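Local coordinates for protein iron Super-Oxide Dismutase (Plasmodium knowlesi, PDB 2AWP) that probably removes toxic superoxide radicals by converting them to hydrogen peroxide and oxygen at an iron centre, at residues K30-Y35 with F76-M81; N105-E110 with L134-T139; P6-A11 with F26-H31. All blocks are in the same frame, centred on the assembly; numbering follows the deposited sequence.

Contact 1. Residues K30-Y35 with F76-M81; sequences KHHAGY and FYWDSM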
loop_
_atom_site.group_PDB
_atom_site.type_symbol
_atom_site.label_atom_id
_atom_site.label_comp_id
_atom_site.label_asym_id
_atom_site.label_seq_id
_atom_site.Cartn_x
_atom_site.Cartn_y
_atom_site.Cartn_z
ATOM N N LYS A 30 -6.449 -14.158 6.515
ATOM C CA LYS A 30 -6.216 -14.045 5.074
ATOM C C LYS A 30 -4.809 -13.506 4.707
ATOM O O LYS A 30 -3.996 -14.228 4.145
ATOM C CB LYS A 30 -7.345 -13.250 4.405
ATOM C CG LYS A 30 -8.748 -13.779 4.688
ATOM C CD LYS A 30 -8.953 -15.251 4.224
ATOM C CE LYS A 30 -10.034 -15.920 5.108
ATOM N NZ LYS A 30 -10.438 -17.278 4.616
ATOM N N HIS A 31 -4.529 -12.238 5.028
ATOM C CA HIS A 31 -3.219 -11.641 4.755
ATOM C C HIS A 31 -2.053 -12.374 5.415
ATOM O O HIS A 31 -1.165 -12.884 4.715
ATOM C CB HIS A 31 -3.209 -10.115 5.091
ATOM C CG HIS A 31 -4.111 -9.300 4.206
ATOM N ND1 HIS A 31 -3.771 -8.953 2.910
ATOM C CD2 HIS A 31 -5.351 -8.791 4.417
ATOM C CE1 HIS A 31 -4.734 -8.211 2.388
ATOM N NE2 HIS A 31 -5.704 -8.097 3.279
ATOM N N HIS A 32 -2.066 -12.466 6.744
ATOM C CA HIS A 32 -0.940 -13.016 7.511
ATOM C C HIS A 32 -0.739 -14.511 7.160
ATOM O O HIS A 32 0.376 -14.976 6.823
ATOM C CB HIS A 32 -1.178 -12.806 9.030
ATOM C CG HIS A 32 0.068 -12.919 9.875
ATOM N ND1 HIS A 32 0.076 -12.634 11.225
ATOM C CD2 HIS A 32 1.330 -13.315 9.566
ATOM C CE1 HIS A 32 1.290 -12.840 11.707
ATOM N NE2 HIS A 32 2.067 -13.257 10.723
ATOM N N ALA A 33 -1.839 -15.256 7.178
ATOM C CA ALA A 33 -1.779 -16.683 6.814
ATOM C C ALA A 33 -1.216 -16.858 5.404
ATOM O O ALA A 33 -0.411 -17.767 5.147
ATOM C CB ALA A 33 -3.175 -17.311 6.924
ATOM N N GLY A 34 -1.665 -15.978 4.502
ATOM C CA GLY A 34 -1.234 -15.915 3.116
ATOM C C GLY A 34 0.257 -15.728 2.899
ATOM O O GLY A 34 0.826 -16.331 1.969
ATOM N N TYR A 35 0.896 -14.872 3.717
ATOM C CA TYR A 35 2.345 -14.685 3.636
ATOM C C TYR A 35 3.115 -15.947 4.078
ATOM O O TYR A 35 4.137 -16.273 3.482
ATOM C CB TYR A 35 2.803 -13.542 4.514
ATOM C CG TYR A 35 2.326 -12.151 4.101
ATOM C CD1 TYR A 35 2.677 -11.612 2.863
ATOM C CD2 TYR A 35 1.612 -11.359 4.995
ATOM C CE1 TYR A 35 2.273 -10.328 2.484
ATOM C CE2 TYR A 35 1.187 -10.053 4.638
ATOM C CZ TYR A 35 1.530 -9.545 3.395
ATOM O OH TYR A 35 1.127 -8.267 3.055
ATOM N N PHE A 76 4.818 -9.499 15.193
ATOM C CA PHE A 76 5.250 -8.401 16.061
ATOM C C PHE A 76 4.126 -7.370 16.261
ATOM O O PHE A 76 3.964 -6.828 17.343
ATOM C CB PHE A 76 6.521 -7.756 15.479
ATOM C CG PHE A 76 7.356 -6.997 16.505
ATOM C CD1 PHE A 76 8.218 -7.682 17.358
ATOM C CD2 PHE A 76 7.273 -5.614 16.608
ATOM C CE1 PHE A 76 8.998 -7.009 18.291
ATOM C CE2 PHE A 76 8.048 -4.926 17.538
ATOM C CZ PHE A 76 8.912 -5.626 18.390
ATOM N N TYR A 77 3.354 -7.106 15.209
ATOM C CA TYR A 77 2.184 -6.249 15.258
ATOM C C TYR A 77 1.082 -6.786 16.191
ATOM O O TYR A 77 0.585 -6.054 17.048
ATOM C CB TYR A 77 1.659 -6.050 13.838
ATOM C CG TYR A 77 0.350 -5.293 13.677
ATOM C CD1 TYR A 77 0.247 -3.941 14.024
ATOM C CD2 TYR A 77 -0.777 -5.930 13.134
ATOM C CE1 TYR A 77 -0.955 -3.244 13.861
ATOM C CE2 TYR A 77 -1.989 -5.244 12.958
ATOM C CZ TYR A 77 -2.067 -3.893 13.307
ATOM O OH TYR A 77 -3.250 -3.187 13.125
ATOM N N TRP A 78 0.728 -8.056 16.035
ATOM C CA TRP A 78 -0.301 -8.673 16.885
ATOM C C TRP A 78 0.119 -8.660 18.364
ATOM O O TRP A 78 -0.691 -8.327 19.227
ATOM C CB TRP A 78 -0.614 -10.117 16.413
ATOM C CG TRP A 78 -1.158 -10.164 14.994
ATOM C CD1 TRP A 78 -0.693 -10.911 13.966
ATOM C CD2 TRP A 78 -2.245 -9.391 14.469
ATOM N NE1 TRP A 78 -1.418 -10.656 12.820
ATOM C CE2 TRP A 78 -2.378 -9.725 13.110
ATOM C CE3 TRP A 78 -3.119 -8.437 15.023
ATOM C CZ2 TRP A 78 -3.352 -9.138 12.284
ATOM C CZ3 TRP A 78 -4.100 -7.871 14.214
ATOM C CH2 TRP A 78 -4.197 -8.213 12.855
ATOM N N ASP A 79 1.378 -9.043 18.621
ATOM C CA ASP A 79 1.972 -9.056 19.966
ATOM C C ASP A 79 2.152 -7.674 20.584
ATOM O O ASP A 79 2.191 -7.533 21.828
ATOM C CB ASP A 79 3.291 -9.838 19.967
ATOM C CG ASP A 79 3.098 -11.279 19.573
ATOM O OD1 ASP A 79 1.924 -11.694 19.369
ATOM O OD2 ASP A 79 4.126 -11.994 19.449
ATOM N N SER A 80 2.222 -6.656 19.720
ATOM C CA SER A 80 2.271 -5.249 20.153
ATOM C C SER A 80 0.936 -4.701 20.647
ATOM O O SER A 80 0.858 -3.539 21.081
ATOM C CB SER A 80 2.758 -4.339 19.003
ATOM O OG SER A 80 4.138 -4.539 18.744
ATOM N N MET A 81 -0.113 -5.519 20.563
ATOM C CA MET A 81 -1.455 -5.127 20.984
ATOM C C MET A 81 -2.044 -6.152 21.929
ATOM O O MET A 81 -1.475 -7.207 22.110
ATOM C CB MET A 81 -2.390 -5.013 19.769
ATOM C CG MET A 81 -2.009 -3.883 18.858
ATOM S SD MET A 81 -3.131 -3.727 17.476
ATOM C CE MET A 81 -2.794 -5.238 16.562
#
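The imidazole of His-32 overlaps the indole of Trp-78 only at the rim, its ND1 lying beside the N-H of the five-membered ring. Trp-78 NE1 donates to His-32 ND1 over 2.9 Å, and the N-H...N angle of 133° shows a clearly bent bond. The acceptor is essentially in the indole plane, whereas the donor stands somewhat out of the imidazole plane. The rings therefore meet rim to rim and do not stack: the planes differ by 26° and the centroid of the imidazole is 5.0 Å from that of the pyrrole ring. Contact extends to the neighbouring carbon, since Trp-78 CD1 approaches His-32 CE1 to 3.6 Å.

This reach is needed because the helices 21-43 and 62-79 are well separated here, the CA atoms of His-32 and Trp-78 being 10.4 Å apart. His-32 has CG anti to the backbone N (chi1 -161°), which carries the imidazole out across the gap; the two side chains then run past one another in opposite directions. Within 76-81, Tyr-77 CD2 sits 3.8 Å above one face of the Trp-78 ring system, toward its rim.

Both residues border the likely iron ligands. The His-32 ring meets that of His-74, and Trp-78 makes an edge-to-face pair with His-27, so the contact belongs to a second shell joining the two helices that carry these histidines in the alpha-hairpin domain.

Both touching residues are buried, and just 85 Å² is covered between the segments, so the contact rests on one hydrogen bond and little packing area. The bond direction is consistent with His-32 ND1 offering its lone pair, which would probably leave the ring proton on NE2, while the buried indole N-H of Trp-78 has its partner.

Contact 2. Residues N105-E110 with L134-T139; sequences NNFKNE and LVILQT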
loop_
_atom_site.group_PDB
_atom_site.type_symbol
_atom_site.label_atom_id
_atom_site.label_comp_id
_atom_site.label_asym_id
_atom_site.label_seq_id
_atom_site.Cartn_x
_atom_site.Cartn_y
_atom_site.Cartn_z
ATOM N N ASN A 105 3.170 11.685 26.331
ATOM C CA ASN A 105 2.434 12.504 25.345
ATOM C C ASN A 105 3.278 12.976 24.170
ATOM O O ASN A 105 2.800 13.018 23.026
ATOM C CB ASN A 105 1.697 13.689 25.977
ATOM C CG ASN A 105 0.343 13.289 26.580
ATOM O OD1 ASN A 105 -0.181 13.988 27.454
ATOM N ND2 ASN A 105 -0.222 12.139 26.137
ATOM N N ASN A 106 4.525 13.352 24.437
ATOM C CA ASN A 106 5.431 13.712 23.354
ATOM C C ASN A 106 5.618 12.524 22.426
ATOM O O ASN A 106 5.506 12.671 21.207
ATOM C CB ASN A 106 6.781 14.239 23.870
ATOM C CG ASN A 106 6.653 15.607 24.573
ATOM O OD1 ASN A 106 5.612 16.275 24.489
ATOM N ND2 ASN A 106 7.700 16.006 25.296
ATOM N N PHE A 107 5.915 11.354 22.990
ATOM C CA PHE A 107 6.112 10.165 22.162
ATOM C C PHE A 107 4.853 9.874 21.304
ATOM O O PHE A 107 4.948 9.636 20.086
ATOM C CB PHE A 107 6.514 8.951 23.012
ATOM C CG PHE A 107 6.289 7.645 22.320
ATOM C CD1 PHE A 107 7.052 7.292 21.216
ATOM C CD2 PHE A 107 5.274 6.783 22.748
ATOM C CE1 PHE A 107 6.796 6.084 20.532
ATOM C CE2 PHE A 107 5.035 5.570 22.102
ATOM C CZ PHE A 107 5.803 5.217 20.998
ATOM N N LYS A 108 3.685 9.925 21.955
ATOM C CA LYS A 108 2.394 9.618 21.330
ATOM C C LYS A 108 2.131 10.544 20.142
ATOM O O LYS A 108 1.694 10.095 19.056
ATOM C CB LYS A 108 1.277 9.781 22.377
ATOM C CG LYS A 108 -0.113 9.461 21.865
ATOM C CD LYS A 108 -1.046 9.180 23.040
ATOM C CE LYS A 108 -2.483 9.178 22.588
ATOM N NZ LYS A 108 -3.362 9.067 23.767
ATOM N N ASN A 109 2.419 11.834 20.349
ATOM C CA ASN A 109 2.296 12.844 19.301
ATOM C C ASN A 109 3.180 12.613 18.088
ATOM O O ASN A 109 2.685 12.661 16.959
ATOM C CB ASN A 109 2.467 14.255 19.852
ATOM C CG ASN A 109 1.262 14.690 20.688
ATOM O OD1 ASN A 109 0.186 14.095 20.590
ATOM N ND2 ASN A 109 1.440 15.714 21.524
ATOM N N GLU A 110 4.477 12.370 18.318
ATOM C CA GLU A 110 5.397 12.112 17.219
ATOM C C GLU A 110 5.070 10.793 16.517
ATOM O O GLU A 110 5.067 10.747 15.308
ATOM C CB GLU A 110 6.850 12.099 17.693
ATOM C CG GLU A 110 7.200 13.302 18.562
ATOM C CD GLU A 110 8.605 13.215 19.176
ATOM O OE1 GLU A 110 9.483 12.480 18.607
ATOM O OE2 GLU A 110 8.781 13.877 20.239
ATOM N N LEU A 134 15.682 5.198 22.514
ATOM C CA LEU A 134 14.396 4.988 21.816
ATOM C C LEU A 134 14.175 6.052 20.755
ATOM O O LEU A 134 14.268 7.241 21.016
ATOM C CB LEU A 134 13.191 4.999 22.775
ATOM C CG LEU A 134 13.043 3.848 23.774
ATOM C CD1 LEU A 134 11.757 4.034 24.613
ATOM C CD2 LEU A 134 13.062 2.496 23.094
ATOM N N VAL A 135 13.850 5.609 19.550
ATOM C CA VAL A 135 13.461 6.529 18.512
ATOM C C VAL A 135 12.252 5.961 17.742
ATOM O O VAL A 135 11.917 4.771 17.862
ATOM C CB VAL A 135 14.646 6.838 17.560
ATOM C CG1 VAL A 135 15.860 7.487 18.346
ATOM C CG2 VAL A 135 15.071 5.592 16.770
ATOM N N ILE A 136 11.637 6.809 16.935
ATOM C CA ILE A 136 10.563 6.408 16.045
ATOM C C ILE A 136 11.123 6.309 14.632
ATOM O O ILE A 136 11.813 7.212 14.178
ATOM C CB ILE A 136 9.395 7.439 16.044
ATOM C CG1 ILE A 136 8.702 7.487 17.394
ATOM C CG2 ILE A 136 8.386 7.108 14.956
ATOM C CD1 ILE A 136 7.930 8.815 17.615
ATOM N N LEU A 137 10.819 5.205 13.957
ATOM C CA LEU A 137 11.238 4.983 12.582
ATOM C C LEU A 137 10.026 4.546 11.775
ATOM O O LEU A 137 9.050 4.057 12.332
ATOM C CB LEU A 137 12.300 3.857 12.503
ATOM C CG LEU A 137 13.679 4.073 13.164
ATOM C CD1 LEU A 137 14.554 2.832 12.932
ATOM C CD2 LEU A 137 14.386 5.346 12.651
ATOM N N GLN A 138 10.090 4.720 10.464
ATOM C CA GLN A 138 9.070 4.175 9.601
ATOM C C GLN A 138 9.745 3.350 8.532
ATOM O O GLN A 138 10.877 3.653 8.144
ATOM C CB GLN A 138 8.241 5.301 8.971
ATOM C CG GLN A 138 9.013 6.281 8.143
ATOM C CD GLN A 138 8.181 7.468 7.792
ATOM O OE1 GLN A 138 7.102 7.330 7.218
ATOM N NE2 GLN A 138 8.660 8.657 8.155
ATOM N N THR A 139 9.068 2.306 8.068
ATOM C CA THR A 139 9.598 1.526 6.945
ATOM C C THR A 139 8.531 1.321 5.914
ATOM O O THR A 139 7.333 1.448 6.205
ATOM C CB THR A 139 10.122 0.130 7.377
ATOM O OG1 THR A 139 9.057 -0.596 8.015
ATOM C CG2 THR A 139 11.268 0.286 8.352
#
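Ile-136 of strand 134-140 pushes its CG1-CD1 arm against helix 104-117, where it meets Phe-107 and Glu-110, about one helical turn apart. The packing is tight at the tip of this arm: Ile-136 CD1 lies 3.5 Å from Glu-110 CB and 3.6 Å from the backbone carbon Glu-110 C, so the methyl rests on the root of the glutamate and on the helix backbone. On the buried side, Ile-136 CG1 comes to 3.9 Å from Phe-107 CE1, near the plane of the phenyl ring. The aromatic group thus offers its edge, with Phe-107 CD1 also 4.0 Å from Ile-136 CD1. Phe-107 leaves the helix beside the strand rather than at it; with CG anti to the backbone N (chi1 161°), the ring nevertheless swings nearer.

The other side is loose and faces solvent. Glu-110 is exposed, its chain extended beyond CG, and its carboxylate oxygen OE1 comes no nearer than 4.1 Å to Ile-136 CD1. No hydrogen bond crosses between the segments.

Ile-136 supplies 86 of the 142 Å² buried here and also touches Phe-111 and Val-114 farther along the helix. Phe-107 reaches Leu-126 of the central strand 122-129 and meets the ring of Phe-101. The contact thus packs a helix of the C-terminal domain against an outermost strand of its antiparallel sheet, away from the likely iron ligands.

With apolar carbons on the buried side and a carboxylate at the margin, the chemistry implies an association held by dispersion and hydrophobic burial, without a directional bond to fix its orientation.

Contact 3. Residues P6-A11 with F26-H31; sequences PKLKYA and FHYNKH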
loop_
_atom_site.group_PDB
_atom_site.type_symbol
_atom_site.label_atom_id
_atom_site.label_comp_id
_atom_site.label_asym_id
_atom_site.label_seq_id
_atom_site.Cartn_x
_atom_site.Cartn_y
_atom_site.Cartn_z
ATOM N N PRO A 6 2.232 -18.163 13.782
ATOM C CA PRO A 6 2.021 -18.134 15.221
ATOM C C PRO A 6 0.635 -17.684 15.572
ATOM O O PRO A 6 0.076 -16.804 14.913
ATOM C CB PRO A 6 3.057 -17.114 15.718
ATOM C CG PRO A 6 4.097 -17.115 14.671
ATOM C CD PRO A 6 3.292 -17.222 13.380
ATOM N N LYS A 7 0.076 -18.302 16.605
ATOM C CA LYS A 7 -1.236 -17.913 17.124
ATOM C C LYS A 7 -1.251 -16.482 17.652
ATOM O O LYS A 7 -0.256 -15.985 18.203
ATOM C CB LYS A 7 -1.665 -18.878 18.250
ATOM C CG LYS A 7 -2.011 -20.286 17.779
ATOM C CD LYS A 7 -3.306 -20.252 16.982
ATOM C CE LYS A 7 -3.840 -21.643 16.686
ATOM N NZ LYS A 7 -5.328 -21.622 16.482
ATOM N N LEU A 8 -2.397 -15.833 17.477
ATOM C CA LEU A 8 -2.756 -14.649 18.263
ATOM C C LEU A 8 -2.848 -15.010 19.742
ATOM O O LEU A 8 -3.305 -16.099 20.100
ATOM C CB LEU A 8 -4.105 -14.085 17.810
ATOM C CG LEU A 8 -4.328 -13.571 16.379
ATOM C CD1 LEU A 8 -5.744 -13.108 16.232
ATOM C CD2 LEU A 8 -3.392 -12.422 15.977
ATOM N N LYS A 9 -2.473 -14.063 20.602
ATOM C CA LYS A 9 -2.486 -14.291 22.037
ATOM C C LYS A 9 -3.823 -13.946 22.690
ATOM O O LYS A 9 -3.923 -13.848 23.922
ATOM C CB LYS A 9 -1.325 -13.504 22.665
ATOM C CG LYS A 9 0.042 -14.080 22.198
ATOM C CD LYS A 9 1.213 -13.244 22.684
ATOM C CE LYS A 9 2.492 -14.065 22.574
ATOM N NZ LYS A 9 2.842 -14.292 21.156
ATOM N N TYR A 10 -4.825 -13.728 21.847
ATOM C CA TYR A 10 -6.135 -13.249 22.240
ATOM C C TYR A 10 -7.141 -13.609 21.140
ATOM O O TYR A 10 -6.776 -13.995 20.007
ATOM C CB TYR A 10 -6.139 -11.711 22.473
ATOM C CG TYR A 10 -5.348 -10.906 21.447
ATOM C CD1 TYR A 10 -5.841 -10.703 20.140
ATOM C CD2 TYR A 10 -4.097 -10.374 21.769
ATOM C CE1 TYR A 10 -5.108 -9.985 19.186
ATOM C CE2 TYR A 10 -3.355 -9.658 20.827
ATOM C CZ TYR A 10 -3.877 -9.455 19.538
ATOM O OH TYR A 10 -3.170 -8.750 18.610
ATOM N N ALA A 11 -8.411 -13.458 21.484
ATOM C CA ALA A 11 -9.508 -13.762 20.582
ATOM C C ALA A 11 -9.589 -12.743 19.428
ATOM O O ALA A 11 -9.101 -11.597 19.530
ATOM C CB ALA A 11 -10.834 -13.811 21.364
ATOM N N PHE A 26 -9.822 -10.919 8.340
ATOM C CA PHE A 26 -9.089 -10.749 7.070
ATOM C C PHE A 26 -7.562 -10.589 7.251
ATOM O O PHE A 26 -6.763 -11.233 6.563
ATOM C CB PHE A 26 -9.691 -9.591 6.234
ATOM C CG PHE A 26 -11.027 -9.911 5.614
ATOM C CD1 PHE A 26 -11.103 -10.587 4.409
ATOM C CD2 PHE A 26 -12.219 -9.573 6.266
ATOM C CE1 PHE A 26 -12.351 -10.923 3.834
ATOM C CE2 PHE A 26 -13.488 -9.904 5.709
ATOM C CZ PHE A 26 -13.553 -10.577 4.478
ATOM N N HIS A 27 -7.175 -9.759 8.210
ATOM C CA HIS A 27 -5.793 -9.365 8.385
ATOM C C HIS A 27 -4.969 -10.563 8.850
ATOM O O HIS A 27 -3.933 -10.872 8.244
ATOM C CB HIS A 27 -5.733 -8.220 9.389
ATOM C CG HIS A 27 -4.505 -7.364 9.289
ATOM N ND1 HIS A 27 -4.375 -6.190 9.994
ATOM C CD2 HIS A 27 -3.362 -7.496 8.573
ATOM C CE1 HIS A 27 -3.200 -5.649 9.746
ATOM N NE2 HIS A 27 -2.566 -6.428 8.903
ATOM N N TYR A 28 -5.476 -11.282 9.848
ATOM C CA TYR A 28 -4.763 -12.468 10.365
ATOM C C TYR A 28 -4.990 -13.748 9.538
ATOM O O TYR A 28 -4.036 -14.391 9.114
ATOM C CB TYR A 28 -5.104 -12.709 11.843
ATOM C CG TYR A 28 -4.424 -13.926 12.437
ATOM C CD1 TYR A 28 -3.050 -13.916 12.697
ATOM C CD2 TYR A 28 -5.153 -15.103 12.699
ATOM C CE1 TYR A 28 -2.393 -15.047 13.264
ATOM C CE2 TYR A 28 -4.515 -16.239 13.250
ATOM C CZ TYR A 28 -3.144 -16.199 13.537
ATOM O OH TYR A 28 -2.505 -17.313 14.075
ATOM N N ASN A 29 -6.250 -14.108 9.307
ATOM C CA ASN A 29 -6.568 -15.381 8.636
ATOM C C ASN A 29 -6.405 -15.348 7.119
ATOM O O ASN A 29 -6.212 -16.391 6.495
ATOM C CB ASN A 29 -7.982 -15.873 9.025
ATOM C CG ASN A 29 -8.067 -16.359 10.477
ATOM O OD1 ASN A 29 -7.224 -17.128 10.967
ATOM N ND2 ASN A 29 -9.115 -15.911 11.177
ATOM N N LYS A 30 -6.449 -14.158 6.515
ATOM C CA LYS A 30 -6.216 -14.045 5.074
ATOM C C LYS A 30 -4.809 -13.506 4.707
ATOM O O LYS A 30 -3.996 -14.228 4.145
ATOM C CB LYS A 30 -7.345 -13.250 4.405
ATOM C CG LYS A 30 -8.748 -13.779 4.688
ATOM C CD LYS A 30 -8.953 -15.251 4.224
ATOM C CE LYS A 30 -10.034 -15.920 5.108
ATOM N NZ LYS A 30 -10.438 -17.278 4.616
ATOM N N HIS A 31 -4.529 -12.238 5.028
ATOM C CA HIS A 31 -3.219 -11.641 4.755
ATOM C C HIS A 31 -2.053 -12.374 5.415
ATOM O O HIS A 31 -1.165 -12.884 4.715
ATOM C CB HIS A 31 -3.209 -10.115 5.091
ATOM C CG HIS A 31 -4.111 -9.300 4.206
ATOM N ND1 HIS A 31 -3.771 -8.953 2.910
ATOM C CD2 HIS A 31 -5.351 -8.791 4.417
ATOM C CE1 HIS A 31 -4.734 -8.211 2.388
ATOM N NE2 HIS A 31 -5.704 -8.097 3.279
HETATM O O HOH W 1 -4.849 -17.523 16.657
#
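Leu-8 lies over the ring of Tyr-28, packing the N-terminal loop of the alpha-hairpin domain of this iron superoxide dismutase onto helix 21-43. The apolar part of the contact is a CH-pi interaction: Leu-8 CG stands 3.8 Å from the ring centroid and only 5° off the ring normal. Its two methyls straddle the same face, CD2 reaching Tyr-28 CD1 at 3.6 Å and CD1 lying toward the CD2 side of the ring. Tyr-28 is presented for this by CG anti to the backbone N (chi1 179°), which sends the phenol outward from the helix.

The polar part is at the end of the phenol. Tyr-28 OH donates to the backbone oxygen Pro-6 O over 2.8 Å. The acceptor lies in the plane of the phenol ring, but the hydroxyl stands well above the carbonyl plane of Pro-6, 42° out of it. A water accepts from Leu-8 N at 3.1 Å and also makes a weak bond to the same hydroxyl, a second and looser link between loop and helix. Farther along the loop, Tyr-10 OH hydrogen-bonds to the backbone oxygen of Trp-78, tying the loop to helix 62-79.

Aromatic contacts set the surroundings. Tyr-28, next in sequence to the likely iron ligand His-27, forms an edge-to-face pair with Trp-78, against which Leu-8 also packs.

Backbone bonding shows that helix 21-43 widens here into a pi-type turn: Phe-26 O accepts from both Lys-30 N and His-31 N, each at 2.9 Å.

How the contacts relate
Contacts 3 and 1 overlap along the chain, sharing Lys-30 and His-31 on helix 21-43, and their centres are about 6 Å apart. They touch directly, with a probable backbone hydrogen bond from His-32 N to His-27 O, so the N-terminal loop, helix 21-43 and helix 62-79 form one packed unit around likely iron ligands; both contacts also touch the second subunit. Contact 2 follows later in the chain, in the C-terminal domain, with its centre about 21 Å from that of contact 1 and 26 Å from that of contact 3, on the other side of the chain's centre from the latter. It joins helix 104-117 to the sheet with no direct touch to the other two contacts.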